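Local coordinates for protein Ufm1-specific protease (Caenorhabditis elegans, PDB 5EJJ) that cleaves the peptide bond at the C-terminal glycine of the ubiquitin-like modifier UFM-1 as a thiol protease and is required to localise certain odorant receptors to cilia, at residues 14-19 / 49-53; 241-245 / 341-347; 289-294 / 335-341. One frame throughout, in Å; residues are numbered along the deposited sequence.

Contact 1 stands apart: its centre is about 28 Å from that of contact 2 and about 21 Å from that of contact 3, with nearest atoms about 16 Å and about 11 Å apart. Contacts 2 and 3 touch, their centres about 10 Å apart. They share Leu341 and water 1, and Glu242 OE1 lies 2.7 Å from Thr292 OG1, a probable hydrogen bond joining them. Along the chain, contact 3 is nested in the loop that contact 2 closes. All three lie away from the catalytic Cys396 and His522, inferred for the peptidase C78 region, and the probable third member, Asp520; contact 1 involves the MPN region, contacts 2 and 3 the UfSP2 N-terminal region.

Contact 1 of 3, residues 14-19 / 49-53; sequences NYANLR and VLFAY
An α/β packing in the N-terminal MPN region sets the last turns of helix 8-19 beside strand 45-53, an edge strand of a four-stranded mixed sheet. The axes of helix 14-19 and strand 49-53 come within 8.0 Å and run roughly parallel, crossing at -29°, with Asn14 CA 6.9 Å from Leu50 CA and Tyr15 CA 6.1 Å from Phe51 CA. Asn14, chi1 m, donates ND2 to Val49 O (2.7 Å, 156°); this carbonyl faces the edge away from strand 33-40. Tyr15, chi1 t, turns its ring edge to the face of Phe51 (chi1 m) in a T-shaped stack, centroids 5.3 Å apart and planes at 89°, while Tyr15 CB makes a CH-pi contact 3.9 Å from the Phe51 ring centroid. One turn on, Leu18 (chi1 t, chi2 p) points toward the strand, CD2 lying 3.5 Å from Phe51 CB and CG 3.9 Å from Tyr53 CE1. Arg19 starts away but folds back, bringing NH1 to 3.6 Å from Tyr53 OH.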
loop_
_atom_site.group_PDB
_atom_site.type_symbol
_atom_site.label_atom_id
_atom_site.label_comp_id
_atom_site.label_asym_id
_atom_site.label_seq_id
_atom_site.Cartn_x
_atom_site.Cartn_y
_atom_site.Cartn_z
ATOM N N ASN A 14 9.682 10.583 7.547
ATOM C CA ASN A 14 10.379 9.330 7.749
ATOM C C ASN A 14 11.190 9.384 9.025
ATOM O O ASN A 14 11.144 8.452 9.824
ATOM C CB ASN A 14 11.259 8.992 6.561
ATOM C CG ASN A 14 10.536 8.177 5.502
ATOM O OD1 ASN A 14 9.360 7.821 5.639
ATOM N ND2 ASN A 14 11.250 7.882 4.423
ATOM N N TYR A 15 11.917 10.485 9.219
ATOM C CA TYR A 15 12.648 10.732 10.464
ATOM C C TYR A 15 11.705 10.665 11.645
ATOM O O TYR A 15 12.030 10.105 12.697
ATOM C CB TYR A 15 13.283 12.106 10.462
ATOM C CG TYR A 15 14.096 12.379 11.706
ATOM C CD1 TYR A 15 13.505 12.916 12.837
ATOM C CD2 TYR A 15 15.467 12.113 11.740
ATOM C CE1 TYR A 15 14.244 13.175 13.981
ATOM C CE2 TYR A 15 16.223 12.368 12.875
ATOM C CZ TYR A 15 15.603 12.899 14.005
ATOM O OH TYR A 15 16.342 13.160 15.154
ATOM N N ALA A 16 10.542 11.280 11.461
ATOM C CA ALA A 16 9.482 11.210 12.435
ATOM C C ALA A 16 9.236 9.763 12.820
ATOM O O ALA A 16 9.263 9.436 14.006
ATOM C CB ALA A 16 8.208 11.858 11.888
ATOM N N ASN A 17 9.022 8.897 11.829
ATOM C CA ASN A 17 8.633 7.512 12.111
ATOM C C ASN A 17 9.722 6.682 12.814
ATOM O O ASN A 17 9.421 5.864 13.673
ATOM C CB ASN A 17 8.195 6.784 10.843
ATOM C CG ASN A 17 6.997 7.402 10.213
ATOM O OD1 ASN A 17 6.609 8.495 10.588
ATOM N ND2 ASN A 17 6.389 6.712 9.242
ATOM N N LEU A 18 10.977 6.883 12.425
ATOM C CA LEU A 18 12.067 6.153 13.041
ATOM C C LEU A 18 12.124 6.551 14.491
ATOM O O LEU A 18 12.199 5.703 15.389
ATOM C CB LEU A 18 13.399 6.520 12.400
ATOM C CG LEU A 18 14.587 5.761 12.979
ATOM C CD1 LEU A 18 14.364 4.277 12.801
ATOM C CD2 LEU A 18 15.855 6.205 12.293
ATOM N N ARG A 19 12.103 7.865 14.701
ATOM C CA ARG A 19 12.147 8.454 16.030
ATOM C C ARG A 19 11.095 7.795 16.919
ATOM O O ARG A 19 11.422 7.303 18.003
ATOM C CB ARG A 19 11.900 9.949 15.939
ATOM C CG ARG A 19 12.601 10.741 17.000
ATOM C CD ARG A 19 14.051 10.884 16.668
ATOM N NE ARG A 19 14.755 11.461 17.804
ATOM C CZ ARG A 19 15.166 10.754 18.854
ATOM N NH1 ARG A 19 14.938 9.440 18.908
ATOM N NH2 ARG A 19 15.811 11.355 19.847
ATOM N N VAL A 49 14.042 8.571 1.464
ATOM C CA VAL A 49 15.100 8.861 2.408
ATOM C C VAL A 49 14.933 7.952 3.618
ATOM O O VAL A 49 13.947 8.031 4.346
ATOM C CB VAL A 49 15.105 10.325 2.805
ATOM C CG1 VAL A 49 16.198 10.570 3.813
ATOM C CG2 VAL A 49 15.330 11.183 1.579
ATOM N N LEU A 50 15.879 7.046 3.816
ATOM C CA LEU A 50 15.742 6.096 4.913
ATOM C C LEU A 50 16.728 6.350 6.051
ATOM O O LEU A 50 17.944 6.279 5.866
ATOM C CB LEU A 50 15.828 4.670 4.406
ATOM C CG LEU A 50 14.638 4.301 3.521
ATOM C CD1 LEU A 50 14.801 2.885 2.931
ATOM C CD2 LEU A 50 13.306 4.459 4.283
ATOM N N PHE A 51 16.187 6.663 7.226
ATOM C CA PHE A 51 17.002 6.946 8.396
ATOM C C PHE A 51 17.309 5.666 9.178
ATOM O O PHE A 51 16.514 4.712 9.183
ATOM C CB PHE A 51 16.295 7.965 9.291
ATOM C CG PHE A 51 16.146 9.309 8.668
ATOM C CD1 PHE A 51 14.981 9.656 8.014
ATOM C CD2 PHE A 51 17.174 10.227 8.718
ATOM C CE1 PHE A 51 14.838 10.910 7.425
ATOM C CE2 PHE A 51 17.046 11.488 8.118
ATOM C CZ PHE A 51 15.880 11.826 7.471
ATOM N N ALA A 52 18.463 5.657 9.840
ATOM C CA ALA A 52 18.887 4.517 10.650
ATOM C C ALA A 52 19.875 4.922 11.745
ATOM O O ALA A 52 20.724 5.807 11.538
ATOM C CB ALA A 52 19.512 3.457 9.774
ATOM N N TYR A 53 19.760 4.264 12.905
ATOM C CA TYR A 53 20.754 4.380 13.967
ATOM C C TYR A 53 22.048 3.692 13.529
ATOM O O TYR A 53 22.032 2.851 12.632
ATOM C CB TYR A 53 20.236 3.754 15.254
ATOM C CG TYR A 53 19.008 4.419 15.832
ATOM C CD1 TYR A 53 17.742 3.974 15.506
ATOM C CD2 TYR A 53 19.115 5.483 16.719
ATOM C CE1 TYR A 53 16.609 4.567 16.047
ATOM C CE2 TYR A 53 17.989 6.087 17.260
ATOM C CZ TYR A 53 16.737 5.620 16.923
ATOM O OH TYR A 53 15.602 6.205 17.459
#

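Contact 2 of 3, residues 241-245 / 341-347; sequences GEVVF and LALHSES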
loop_
_atom_site.group_PDB
_atom_site.type_symbol
_atom_site.label_atom_id
_atom_site.label_comp_id
_atom_site.label_asym_id
_atom_site.label_seq_id
_atom_site.Cartn_x
_atom_site.Cartn_y
_atom_site.Cartn_z
ATOM N N GLY A 241 7.088 -16.787 -6.771
ATOM C CA GLY A 241 6.407 -15.573 -6.372
ATOM C C GLY A 241 6.368 -14.464 -7.405
ATOM O O GLY A 241 6.944 -14.605 -8.477
ATOM N N GLU A 242 5.673 -13.372 -7.067
ATOM C CA GLU A 242 5.549 -12.197 -7.919
ATOM C C GLU A 242 6.905 -11.622 -8.229
ATOM O O GLU A 242 7.812 -11.684 -7.405
ATOM C CB GLU A 242 4.799 -11.090 -7.189
ATOM C CG GLU A 242 3.348 -11.360 -6.843
ATOM C CD GLU A 242 2.632 -10.125 -6.228
ATOM O OE1 GLU A 242 3.267 -9.380 -5.418
ATOM O OE2 GLU A 242 1.432 -9.902 -6.570
ATOM N N VAL A 243 7.043 -11.034 -9.409
ATOM C CA VAL A 243 8.119 -10.091 -9.650
ATOM C C VAL A 243 7.527 -8.874 -10.358
ATOM O O VAL A 243 7.010 -8.984 -11.469
ATOM C CB VAL A 243 9.241 -10.696 -10.474
ATOM C CG1 VAL A 243 10.329 -9.685 -10.689
ATOM C CG2 VAL A 243 9.808 -11.902 -9.774
ATOM N N VAL A 244 7.597 -7.715 -9.693
ATOM C CA VAL A 244 6.941 -6.491 -10.144
ATOM C C VAL A 244 7.958 -5.441 -10.535
ATOM O O VAL A 244 8.875 -5.158 -9.774
ATOM C CB VAL A 244 6.100 -5.886 -9.037
ATOM C CG1 VAL A 244 5.303 -4.765 -9.590
ATOM C CG2 VAL A 244 5.197 -6.928 -8.437
ATOM N N PHE A 245 7.804 -4.867 -11.725
ATOM C CA PHE A 245 8.648 -3.754 -12.158
ATOM C C PHE A 245 7.840 -2.656 -12.864
ATOM O O PHE A 245 6.859 -2.947 -13.547
ATOM C CB PHE A 245 9.782 -4.245 -13.038
ATOM C CG PHE A 245 9.346 -4.858 -14.342
ATOM C CD1 PHE A 245 8.988 -6.199 -14.413
ATOM C CD2 PHE A 245 9.354 -4.109 -15.520
ATOM C CE1 PHE A 245 8.626 -6.780 -15.631
ATOM C CE2 PHE A 245 8.984 -4.684 -16.743
ATOM C CZ PHE A 245 8.619 -6.024 -16.794
ATOM N N LEU A 341 -0.632 -5.888 -1.870
ATOM C CA LEU A 341 -1.429 -5.677 -3.060
ATOM C C LEU A 341 -1.510 -7.014 -3.764
ATOM O O LEU A 341 -0.606 -7.848 -3.671
ATOM C CB LEU A 341 -0.800 -4.615 -3.960
ATOM C CG LEU A 341 -0.380 -3.429 -3.102
ATOM C CD1 LEU A 341 0.283 -2.310 -3.907
ATOM C CD2 LEU A 341 -1.563 -2.908 -2.309
ATOM N N ALA A 342 -2.601 -7.256 -4.451
ATOM C CA ALA A 342 -2.680 -8.490 -5.194
ATOM C C ALA A 342 -2.598 -8.090 -6.659
ATOM O O ALA A 342 -3.616 -7.770 -7.302
ATOM C CB ALA A 342 -3.970 -9.208 -4.873
ATOM N N LEU A 343 -1.377 -8.057 -7.178
ATOM C CA LEU A 343 -1.191 -7.506 -8.505
ATOM C C LEU A 343 -1.242 -8.641 -9.504
ATOM O O LEU A 343 -1.708 -8.474 -10.645
ATOM C CB LEU A 343 0.123 -6.721 -8.597
ATOM C CG LEU A 343 0.357 -5.592 -7.580
ATOM C CD1 LEU A 343 1.689 -4.949 -7.833
ATOM C CD2 LEU A 343 -0.721 -4.524 -7.593
ATOM N N HIS A 344 -0.775 -9.809 -9.070
ATOM C CA HIS A 344 -0.813 -10.966 -9.943
ATOM C C HIS A 344 -2.079 -11.784 -9.700
ATOM O O HIS A 344 -2.513 -11.965 -8.555
ATOM C CB HIS A 344 0.432 -11.833 -9.783
ATOM C CG HIS A 344 0.622 -12.808 -10.909
ATOM N ND1 HIS A 344 0.346 -14.154 -10.786
ATOM C CD2 HIS A 344 1.039 -12.625 -12.183
ATOM C CE1 HIS A 344 0.588 -14.754 -11.936
ATOM N NE2 HIS A 344 1.015 -13.851 -12.798
ATOM N N SER A 345 -2.670 -12.270 -10.786
ATOM C CA SER A 345 -3.947 -12.954 -10.709
ATOM C C SER A 345 -3.847 -14.297 -9.985
ATOM O O SER A 345 -4.841 -14.818 -9.474
ATOM C CB SER A 345 -4.535 -13.131 -12.108
ATOM O OG SER A 345 -3.604 -13.754 -12.973
ATOM N N GLU A 346 -2.647 -14.855 -9.930
ATOM C CA GLU A 346 -2.457 -16.125 -9.245
ATOM C C GLU A 346 -1.969 -15.899 -7.820
ATOM O O GLU A 346 -1.424 -16.802 -7.185
ATOM C CB GLU A 346 -1.481 -17.023 -10.017
ATOM C CG GLU A 346 -2.057 -17.590 -11.311
ATOM C CD GLU A 346 -1.002 -18.230 -12.224
ATOM O OE1 GLU A 346 0.175 -18.372 -11.796
ATOM O OE2 GLU A 346 -1.356 -18.586 -13.378
ATOM N N SER A 347 -2.142 -14.684 -7.318
ATOM C CA SER A 347 -1.712 -14.394 -5.958
ATOM C C SER A 347 -2.870 -14.626 -5.002
ATOM O O SER A 347 -4.045 -14.402 -5.351
ATOM C CB SER A 347 -1.177 -12.967 -5.825
ATOM O OG SER A 347 0.125 -12.847 -6.371
HETATM O O HOH W 1 1.650 -8.726 -3.165
#
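Residues 241-245 are extended, part of the long strand 235-247 at the margin of a five-stranded mixed sheet; the backbones of Gly241, Val243 and Phe245 bond to strand 127-139. Facing them, 341-347 is an irregular loop that ends in a type I β-turn from His344 to Ser347, closed by Ser347 N to His344 O at 3.0 Å. The main chains stay well apart, with Glu242 CA and His344 CA the nearest such pair at 6.8 Å, so a side chain has to bridge the gap. Glu242 does so: its carboxylate sits in the concave side of the loop. OE2 accepts two weak hydrogen bonds from consecutive amides, Leu343 N at 3.4 Å and His344 N at 3.3 Å, and lies 3.2 Å from Ser347 OG, whose proton has another acceptor within reach. OE1 takes a hydrogen bond from water 1 at 2.8 Å, and the same water donates to Leu341 O at 2.5 Å; OE1 is also hydrogen-bonded to Thr292 OG1. Beside this polar centre, Val244 CG1 touches Leu343 CD1 at 4.0 Å, a small apolar patch. No basic side-chain nitrogen of the two segments reaches the buried carboxylate; the His344 ring leads away. Two weak amide bonds, the Ser347 hydroxyl and a water bridge thus link loop to strand, while the strongest partner of Glu242, Thr292, belongs to strand 289-293.

Contact 3 of 3, residues 289-294 / 335-341; sequences TSATYL and LRLSQAL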
loop_
_atom_site.group_PDB
_atom_site.type_symbol
_atom_site.label_atom_id
_atom_site.label_comp_id
_atom_site.label_asym_id
_atom_site.label_seq_id
_atom_site.Cartn_x
_atom_site.Cartn_y
_atom_site.Cartn_z
ATOM N N THR A 289 7.142 -16.231 1.192
ATOM C CA THR A 289 5.982 -15.753 0.413
ATOM C C THR A 289 6.306 -14.408 -0.202
ATOM O O THR A 289 6.799 -13.503 0.484
ATOM C CB THR A 289 4.707 -15.471 1.271
ATOM O OG1 THR A 289 4.268 -16.649 1.960
ATOM C CG2 THR A 289 3.591 -14.975 0.383
ATOM N N SER A 290 5.995 -14.251 -1.481
ATOM C CA SER A 290 6.211 -12.968 -2.126
ATOM C C SER A 290 5.088 -11.959 -1.906
ATOM O O SER A 290 3.923 -12.236 -2.202
ATOM C CB SER A 290 6.451 -13.155 -3.613
ATOM O OG SER A 290 7.832 -13.021 -3.874
ATOM N N ALA A 291 5.452 -10.775 -1.418
ATOM C CA ALA A 291 4.489 -9.699 -1.218
ATOM C C ALA A 291 4.949 -8.391 -1.848
ATOM O O ALA A 291 6.148 -8.132 -1.983
ATOM C CB ALA A 291 4.215 -9.499 0.278
ATOM N N THR A 292 3.976 -7.572 -2.223
ATOM C CA THR A 292 4.211 -6.200 -2.663
ATOM C C THR A 292 3.289 -5.275 -1.860
ATOM O O THR A 292 2.127 -5.606 -1.616
ATOM C CB THR A 292 3.919 -6.032 -4.161
ATOM O OG1 THR A 292 4.596 -7.057 -4.893
ATOM C CG2 THR A 292 4.412 -4.712 -4.643
ATOM N N TYR A 293 3.818 -4.139 -1.424
ATOM C CA TYR A 293 3.069 -3.194 -0.631
ATOM C C TYR A 293 3.242 -1.809 -1.196
ATOM O O TYR A 293 4.173 -1.538 -1.957
ATOM C CB TYR A 293 3.595 -3.158 0.791
ATOM C CG TYR A 293 3.560 -4.473 1.484
ATOM C CD1 TYR A 293 4.642 -5.334 1.435
ATOM C CD2 TYR A 293 2.451 -4.856 2.198
ATOM C CE1 TYR A 293 4.610 -6.555 2.076
ATOM C CE2 TYR A 293 2.404 -6.062 2.853
ATOM C CZ TYR A 293 3.478 -6.910 2.782
ATOM O OH TYR A 293 3.401 -8.112 3.431
ATOM N N LEU A 294 2.339 -0.920 -0.796
ATOM C CA LEU A 294 2.494 0.513 -1.007
ATOM C C LEU A 294 2.301 1.131 0.351
ATOM O O LEU A 294 1.184 1.455 0.717
ATOM C CB LEU A 294 1.419 1.039 -1.947
ATOM C CG LEU A 294 1.438 2.545 -2.172
ATOM C CD1 LEU A 294 2.813 2.951 -2.588
ATOM C CD2 LEU A 294 0.454 2.920 -3.254
ATOM N N LEU A 335 2.633 -4.156 7.050
ATOM C CA LEU A 335 3.197 -5.260 6.262
ATOM C C LEU A 335 2.553 -6.610 6.526
ATOM O O LEU A 335 3.217 -7.649 6.439
ATOM C CB LEU A 335 4.695 -5.389 6.546
ATOM C CG LEU A 335 5.536 -4.143 6.274
ATOM C CD1 LEU A 335 6.936 -4.369 6.757
ATOM C CD2 LEU A 335 5.523 -3.814 4.794
ATOM N N ARG A 336 1.273 -6.623 6.873
ATOM C CA ARG A 336 0.604 -7.897 7.075
ATOM C C ARG A 336 0.259 -8.483 5.727
ATOM O O ARG A 336 -0.079 -7.754 4.796
ATOM C CB ARG A 336 -0.659 -7.720 7.894
ATOM C CG ARG A 336 -0.425 -6.989 9.183
ATOM C CD ARG A 336 0.408 -7.820 10.118
ATOM N NE ARG A 336 -0.263 -9.078 10.423
ATOM C CZ ARG A 336 -1.144 -9.236 11.410
ATOM N NH1 ARG A 336 -1.456 -8.201 12.203
ATOM N NH2 ARG A 336 -1.706 -10.431 11.598
ATOM N N LEU A 337 0.338 -9.804 5.635
ATOM C CA LEU A 337 0.006 -10.538 4.420
ATOM C C LEU A 337 -1.302 -10.041 3.815
ATOM O O LEU A 337 -1.465 -9.950 2.600
ATOM C CB LEU A 337 -0.103 -12.019 4.764
ATOM C CG LEU A 337 0.444 -13.042 3.773
ATOM C CD1 LEU A 337 1.392 -12.402 2.773
ATOM C CD2 LEU A 337 1.140 -14.138 4.560
ATOM N N SER A 338 -2.222 -9.698 4.706
ATOM C CA SER A 338 -3.549 -9.198 4.368
ATOM C C SER A 338 -3.518 -7.847 3.641
ATOM O O SER A 338 -4.473 -7.471 2.949
ATOM C CB SER A 338 -4.341 -9.084 5.672
ATOM O OG SER A 338 -5.148 -7.921 5.681
ATOM N N GLN A 339 -2.409 -7.125 3.804
ATOM C CA GLN A 339 -2.267 -5.779 3.269
ATOM C C GLN A 339 -1.541 -5.721 1.918
ATOM O O GLN A 339 -1.517 -4.665 1.259
ATOM C CB GLN A 339 -1.502 -4.927 4.256
ATOM C CG GLN A 339 -2.114 -4.874 5.597
ATOM C CD GLN A 339 -1.482 -3.809 6.465
ATOM O OE1 GLN A 339 -0.695 -4.116 7.361
ATOM N NE2 GLN A 339 -1.830 -2.542 6.210
ATOM N N ALA A 340 -0.934 -6.843 1.524
ATOM C CA ALA A 340 -0.181 -6.920 0.279
ATOM C C ALA A 340 -1.094 -6.670 -0.911
ATOM O O ALA A 340 -2.211 -7.161 -0.957
ATOM C CB ALA A 340 0.472 -8.254 0.164
ATOM N N LEU A 341 -0.632 -5.888 -1.870
ATOM C CA LEU A 341 -1.429 -5.677 -3.060
ATOM C C LEU A 341 -1.510 -7.014 -3.764
ATOM O O LEU A 341 -0.606 -7.848 -3.671
ATOM C CB LEU A 341 -0.800 -4.615 -3.960
ATOM C CG LEU A 341 -0.380 -3.429 -3.102
ATOM C CD1 LEU A 341 0.283 -2.310 -3.907
ATOM C CD2 LEU A 341 -1.563 -2.908 -2.309
HETATM O O HOH W 1 1.650 -8.726 -3.165
HETATM O O HOH W 2 0.400 -2.050 0.932
#
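The chief projection here is the ring of Tyr293. Its CA-to-CB bond points away from residues 335-341, yet the ring sweeps back along the curved loop and fills the hollow inside it. Leu335 covers one ring face, with CD2 3.8 Å from the Tyr293 centroid and nearly on the ring normal, a CH-pi contact. Arg336 O lies near the ring plane, 3.6 Å from Tyr293 CE2, and Ala340 CB approaches CE2 at 4.0 Å. The curve itself is held by Gln339 N to Arg336 O at 2.6 Å and by Arg336 N to Gln339 OE1 at 3.2 Å. Past the bend the loop comes up against the strand: Leu341 N donates to Thr292 O at 2.8 Å, and Ala340 CA lies 3.3 Å from the same oxygen. Two waters fill the gaps beside this direct bond, water 1 joining Thr292 N to Leu341 O and water 2 joining Leu294 N to Gln339 O. Smaller bumps complete the fit: Ala291 CB meets Ala340 CB at 3.9 Å, Leu341 CD1 packs on Leu294 CB at 4.0 Å, and at the start of the strand Thr289 CG2 reaches Leu337 CD1 at 4.1 Å. The loop thus runs along the edge of strand 289-293 that faces away from its partner 302-306 in an antiparallel hairpin; Leu306 of that partner touches Ala291 and Tyr293, while Leu335 touches both Leu302 of the same strand and Leu322 of helix 312-325.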